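Local coordinates for protein exoenzyme S (Pseudomonas aeruginosa, PDB 6GN8) that probably transfers ADP-ribose from NAD+ onto target proteins, this chain being the ADP-ribosyltransferase part of a longer secreted toxin that probably also stimulates GTP hydrolysis by small GTPases, at residues V106-G111 against T135-G140; T149-F154 against R196-A201. The protein carries 2 engineered substitutions. All blocks are in the same frame, centred on the assembly; numbering follows the deposited sequence.

Overall arrangement
Both contacts belong to the beta core of the ADP-ribosyltransferase part, and their centres lie about 10 Å apart. Interaction 1 joins the edge strand 106-112 of the five-stranded mixed sheet to strand 133-136 of a small antiparallel sheet; interaction 2 lies inside the larger sheet, between its parallel neighbours 149-155 and 194-200. Strand 106-112 also runs antiparallel beside 149-155, so the contacts meet directly: Thr-108 O lies 2.8 Å from Val-153 N, and Lys-107 CB packs 3.6 Å from Phe-154 CE1. Interaction 1 probably lies at the NAD-binding cleft, since Arg-110 and the Ser-Thr-Ser run match the R-S-E signature; interaction 2 is the adjoining sheet. A chain of another protein reaches both.

Interaction 1. Residues V106-G111 against T135-G140; sequences VKTFRG and TSLNPG
Phe-109 and Ser-136 form a single antiparallel hydrogen-bonded pair, with Phe-109 N to Ser-136 O and Ser-136 N to Phe-109 O both at 2.8 Å, before segment 135-140 leaves the strand at Leu-137. Both N-H bonds are fairly straight, near 157°. Thr-108 and Thr-135, the residues just before Phe-109 and Ser-136, bring their hydroxyls together: Thr-108 OG1 lies 2.7 Å from Thr-135 OG1, and the two probably share a hydrogen bond. Each threonine places its hydroxyl between its own backbone N and carbonyl carbon (chi1 61° and 70°), which lets the oxygens meet, while each CG2 stands anti to its carbonyl carbon, beside the backbone N. Thr-135 OG1 also bonds the carbonyl of Ile-173, linking this buried pair to the neighbouring strand.

The Phe-109 ring serves the turn that follows the bridge. Pro-139 CB lies over one ring face, 4.3 Å from the centroid and displaced toward the CD2-CE2 side, in a CH-pi contact; its neighbour CG comes within 3.6 Å of Phe-109 CE2. Leu-137 O approaches the ring at its edge, where the weakly positive C-H groups suit a carbonyl oxygen. A rigid proline offers a broad hydrocarbon surface here without needing a backbone donor. Leu-137 starts out away from the strand, yet its CD2 returns to touch Val-106 CG2 at 3.8 Å, branch against branch at about a right angle.

Arg-110 NH1 bonds the carbonyl of Ser-134. This arginine and the Ser-Thr-Ser run of 134-136 match the signature of R-S-E ADP-ribosyltransferases; Ser-136 OG bonds the carbonyl of Ala-170, probably one of the engineered residues, where that signature has a glutamate. The chemistry thus implies a junction held by two backbone bonds, a probable hydroxyl pair and aromatic packing, which probably sets these signature elements side by side.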
# COMPACT_ATOMS: atom_id res chain seq x y z
N VAL C 106 25.20 -3.64 4.01
CA VAL C 106 26.18 -4.52 3.42
C VAL C 106 25.56 -5.95 3.30
O VAL C 106 24.83 -6.41 4.18
CB VAL C 106 27.57 -4.46 4.13
CG1 VAL C 106 27.55 -5.08 5.51
CG2 VAL C 106 28.66 -5.09 3.27
N LYS C 107 25.82 -6.60 2.14
CA LYS C 107 25.40 -7.95 1.85
C LYS C 107 26.56 -8.91 2.13
O LYS C 107 27.64 -8.78 1.53
CB LYS C 107 24.92 -8.06 0.40
CG LYS C 107 24.56 -9.50 -0.05
CD LYS C 107 24.05 -9.53 -1.51
CE LYS C 107 25.10 -9.05 -2.50
NZ LYS C 107 24.59 -9.03 -3.89
N THR C 108 26.32 -9.88 3.03
CA THR C 108 27.33 -10.89 3.39
C THR C 108 26.71 -12.27 3.36
O THR C 108 25.49 -12.41 3.29
CB THR C 108 27.99 -10.59 4.74
OG1 THR C 108 27.00 -10.59 5.77
CG2 THR C 108 28.80 -9.28 4.75
N PHE C 109 27.55 -13.30 3.38
CA PHE C 109 27.12 -14.68 3.21
C PHE C 109 27.62 -15.54 4.32
O PHE C 109 28.63 -15.24 4.96
CB PHE C 109 27.62 -15.20 1.84
CG PHE C 109 27.45 -14.16 0.74
CD1 PHE C 109 26.20 -13.90 0.19
CD2 PHE C 109 28.52 -13.34 0.36
CE1 PHE C 109 26.03 -12.89 -0.75
CE2 PHE C 109 28.34 -12.33 -0.58
CZ PHE C 109 27.11 -12.13 -1.14
N ARG C 110 26.89 -16.63 4.57
CA ARG C 110 27.24 -17.53 5.65
C ARG C 110 26.74 -18.95 5.36
O ARG C 110 25.59 -19.14 5.02
CB ARG C 110 26.63 -16.98 6.95
CG ARG C 110 26.80 -17.86 8.16
CD ARG C 110 26.02 -17.29 9.31
NE ARG C 110 25.86 -18.31 10.34
CZ ARG C 110 26.74 -18.53 11.31
NH1 ARG C 110 27.83 -17.78 11.41
NH2 ARG C 110 26.53 -19.50 12.19
N GLY C 111 27.63 -19.92 5.49
CA GLY C 111 27.32 -21.33 5.32
C GLY C 111 27.65 -22.12 6.58
O GLY C 111 28.63 -21.81 7.26
N THR C 135 30.07 -13.69 9.16
CA THR C 135 29.61 -13.71 7.79
C THR C 135 30.83 -13.33 6.96
O THR C 135 31.83 -12.86 7.52
CB THR C 135 28.37 -12.82 7.59
OG1 THR C 135 28.75 -11.46 7.70
CG2 THR C 135 27.23 -13.11 8.56
N SER C 136 30.78 -13.56 5.66
CA SER C 136 31.88 -13.28 4.76
C SER C 136 31.37 -12.45 3.56
O SER C 136 30.26 -12.69 3.11
CB SER C 136 32.50 -14.60 4.32
OG SER C 136 33.02 -14.61 2.99
N LEU C 137 32.20 -11.52 3.05
CA LEU C 137 31.93 -10.71 1.84
C LEU C 137 32.19 -11.53 0.58
O LEU C 137 31.73 -11.16 -0.49
CB LEU C 137 32.79 -9.44 1.79
CG LEU C 137 32.28 -8.19 2.46
CD1 LEU C 137 33.36 -7.16 2.55
CD2 LEU C 137 31.08 -7.59 1.73
N ASN C 138 32.94 -12.62 0.73
CA ASN C 138 33.32 -13.56 -0.31
C ASN C 138 32.19 -14.64 -0.49
O ASN C 138 32.02 -15.43 0.44
CB ASN C 138 34.66 -14.20 0.10
CG ASN C 138 35.42 -14.89 -0.97
OD1 ASN C 138 34.86 -15.53 -1.87
ND2 ASN C 138 36.74 -14.80 -0.88
N PRO C 139 31.41 -14.69 -1.60
CA PRO C 139 30.33 -15.72 -1.70
C PRO C 139 30.86 -17.17 -1.77
O PRO C 139 30.19 -18.09 -1.30
CB PRO C 139 29.58 -15.36 -3.00
CG PRO C 139 30.03 -13.97 -3.35
CD PRO C 139 31.43 -13.84 -2.81
N GLY C 140 32.07 -17.34 -2.32
CA GLY C 140 32.75 -18.61 -2.52
C GLY C 140 33.06 -19.40 -1.27
O GLY C 140 32.68 -20.58 -1.17

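Interaction 2. Residues T149-F154 against R196-A201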
# COMPACT_ATOMS: atom_id res chain seq x y z
N THR C 149 22.95 -25.16 5.55
CA THR C 149 22.16 -23.94 5.57
C THR C 149 23.04 -22.80 5.02
O THR C 149 24.12 -22.54 5.56
CB THR C 149 21.49 -23.60 6.93
OG1 THR C 149 22.43 -23.02 7.82
CG2 THR C 149 20.78 -24.77 7.59
N ILE C 150 22.60 -22.19 3.90
CA ILE C 150 23.26 -21.06 3.21
C ILE C 150 22.41 -19.79 3.43
O ILE C 150 21.21 -19.83 3.12
CB ILE C 150 23.49 -21.33 1.69
CG1 ILE C 150 24.28 -22.62 1.40
CG2 ILE C 150 24.17 -20.13 1.00
CD1 ILE C 150 25.68 -22.65 2.02
N SER C 151 23.01 -18.70 3.99
CA SER C 151 22.32 -17.44 4.30
C SER C 151 22.92 -16.24 3.58
O SER C 151 24.13 -16.16 3.39
CB SER C 151 22.35 -17.15 5.80
OG SER C 151 21.88 -18.23 6.59
N THR C 152 22.06 -15.29 3.22
CA THR C 152 22.42 -14.00 2.66
C THR C 152 21.93 -13.03 3.72
O THR C 152 20.76 -13.07 4.12
CB THR C 152 21.86 -13.80 1.24
OG1 THR C 152 22.30 -14.88 0.43
CG2 THR C 152 22.29 -12.50 0.62
N VAL C 153 22.86 -12.20 4.23
CA VAL C 153 22.63 -11.30 5.35
C VAL C 153 22.75 -9.86 4.89
O VAL C 153 23.67 -9.50 4.16
CB VAL C 153 23.66 -11.64 6.51
CG1 VAL C 153 23.41 -10.83 7.78
CG2 VAL C 153 23.71 -13.14 6.83
N PHE C 154 21.82 -9.03 5.37
CA PHE C 154 21.81 -7.58 5.14
C PHE C 154 21.84 -6.87 6.48
O PHE C 154 20.99 -7.13 7.33
CB PHE C 154 20.58 -7.14 4.31
CG PHE C 154 20.64 -7.65 2.89
CD1 PHE C 154 21.32 -6.94 1.91
CD2 PHE C 154 20.07 -8.88 2.56
CE1 PHE C 154 21.38 -7.42 0.60
CE2 PHE C 154 20.15 -9.37 1.26
CZ PHE C 154 20.81 -8.64 0.28
N ARG C 196 18.42 -19.14 2.98
CA ARG C 196 17.81 -18.11 3.82
C ARG C 196 18.29 -16.72 3.51
O ARG C 196 19.41 -16.51 3.07
CB ARG C 196 18.10 -18.41 5.32
CG ARG C 196 16.83 -18.70 6.09
CD ARG C 196 16.96 -18.69 7.60
NE ARG C 196 16.99 -20.04 8.15
CZ ARG C 196 18.09 -20.61 8.63
NH1 ARG C 196 19.25 -19.94 8.64
NH2 ARG C 196 18.04 -21.83 9.13
N VAL C 197 17.42 -15.75 3.81
CA VAL C 197 17.74 -14.33 3.70
C VAL C 197 17.45 -13.72 5.06
O VAL C 197 16.33 -13.84 5.57
CB VAL C 197 17.03 -13.61 2.52
CG1 VAL C 197 17.40 -12.13 2.47
CG2 VAL C 197 17.36 -14.30 1.19
N LEU C 198 18.49 -13.16 5.70
CA LEU C 198 18.34 -12.54 7.02
C LEU C 198 18.58 -11.07 6.93
O LEU C 198 19.44 -10.61 6.16
CB LEU C 198 19.30 -13.13 8.06
CG LEU C 198 19.27 -14.62 8.36
CD1 LEU C 198 20.51 -15.01 9.19
CD2 LEU C 198 18.03 -14.98 9.15
N GLU C 199 17.90 -10.32 7.77
CA GLU C 199 18.12 -8.89 7.81
C GLU C 199 18.21 -8.44 9.27
O GLU C 199 17.45 -8.93 10.11
CB GLU C 199 17.00 -8.17 7.05
CG GLU C 199 16.93 -6.68 7.26
CD GLU C 199 15.62 -6.07 6.84
OE1 GLU C 199 14.56 -6.49 7.35
OE2 GLU C 199 15.65 -5.16 5.98
N GLU C 200 19.15 -7.52 9.59
CA GLU C 200 19.29 -6.93 10.92
C GLU C 200 17.97 -6.24 11.24
O GLU C 200 17.60 -5.32 10.51
CB GLU C 200 20.47 -5.95 10.93
CG GLU C 200 20.98 -5.58 12.30
CD GLU C 200 21.99 -4.45 12.27
OE1 GLU C 200 21.97 -3.62 13.20
OE2 GLU C 200 22.78 -4.38 11.30
N ALA C 201 17.24 -6.73 12.27
CA ALA C 201 15.92 -6.19 12.66
C ALA C 201 15.93 -4.65 12.81
O ALA C 201 15.04 -3.97 12.29
CB ALA C 201 15.44 -6.84 13.94
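Thr-152 is gripped through both its backbone polar atoms by strand 196-200: Thr-152 N donates to Arg-196 O at 2.9 Å, and Thr-152 O accepts from Leu-198 N at 2.8 Å. The same parallel pattern continues on either side, where Ile-150 O receives Arg-196 N at 2.9 Å, Phe-154 N reaches Leu-198 O at 3.0 Å, and Phe-154 O takes Glu-200 N at 2.9 Å. The backbone groups of Ser-151 and Val-153 bond instead to Arg-110 and Thr-108, and Val-197 bonds to Leu-184, so both strands are flanked by other strands.

On the face carrying Ser-151, Arg-196 and the apolar Val-153 and Leu-198, the arginine chain bends at chi3 (-103°) and NH1 forms a salt bridge with Asp-116, a fitting answer to a buried charge; Ser-151 OG stands 3.7 Å from Arg-196 NH1. Thr-149 OG1 bonds Thr-112 OG1. The opposite face carries Thr-152, Phe-154, Val-197 and Glu-199: Val-197 CG1 meets Phe-154 CE2 at the ring edge, 4.1 Å away, and the ring stacks on an aromatic side chain of the chain of another protein. That other chain also supplies a basic side chain for a salt bridge to Glu-199 OE2 and an aromatic one that hydrogen-bonds the same oxygen. Glu-200 turns to Ser-157 OG and Arg-156 N, which satisfy its two carboxylate oxygens.

Beta-branched and aromatic residues, comfortable in extended backbone, suit such a central position, and this parallel pair flanked by antiparallel strands is the core of the mixed sheet in the ADP-ribosyltransferase fold.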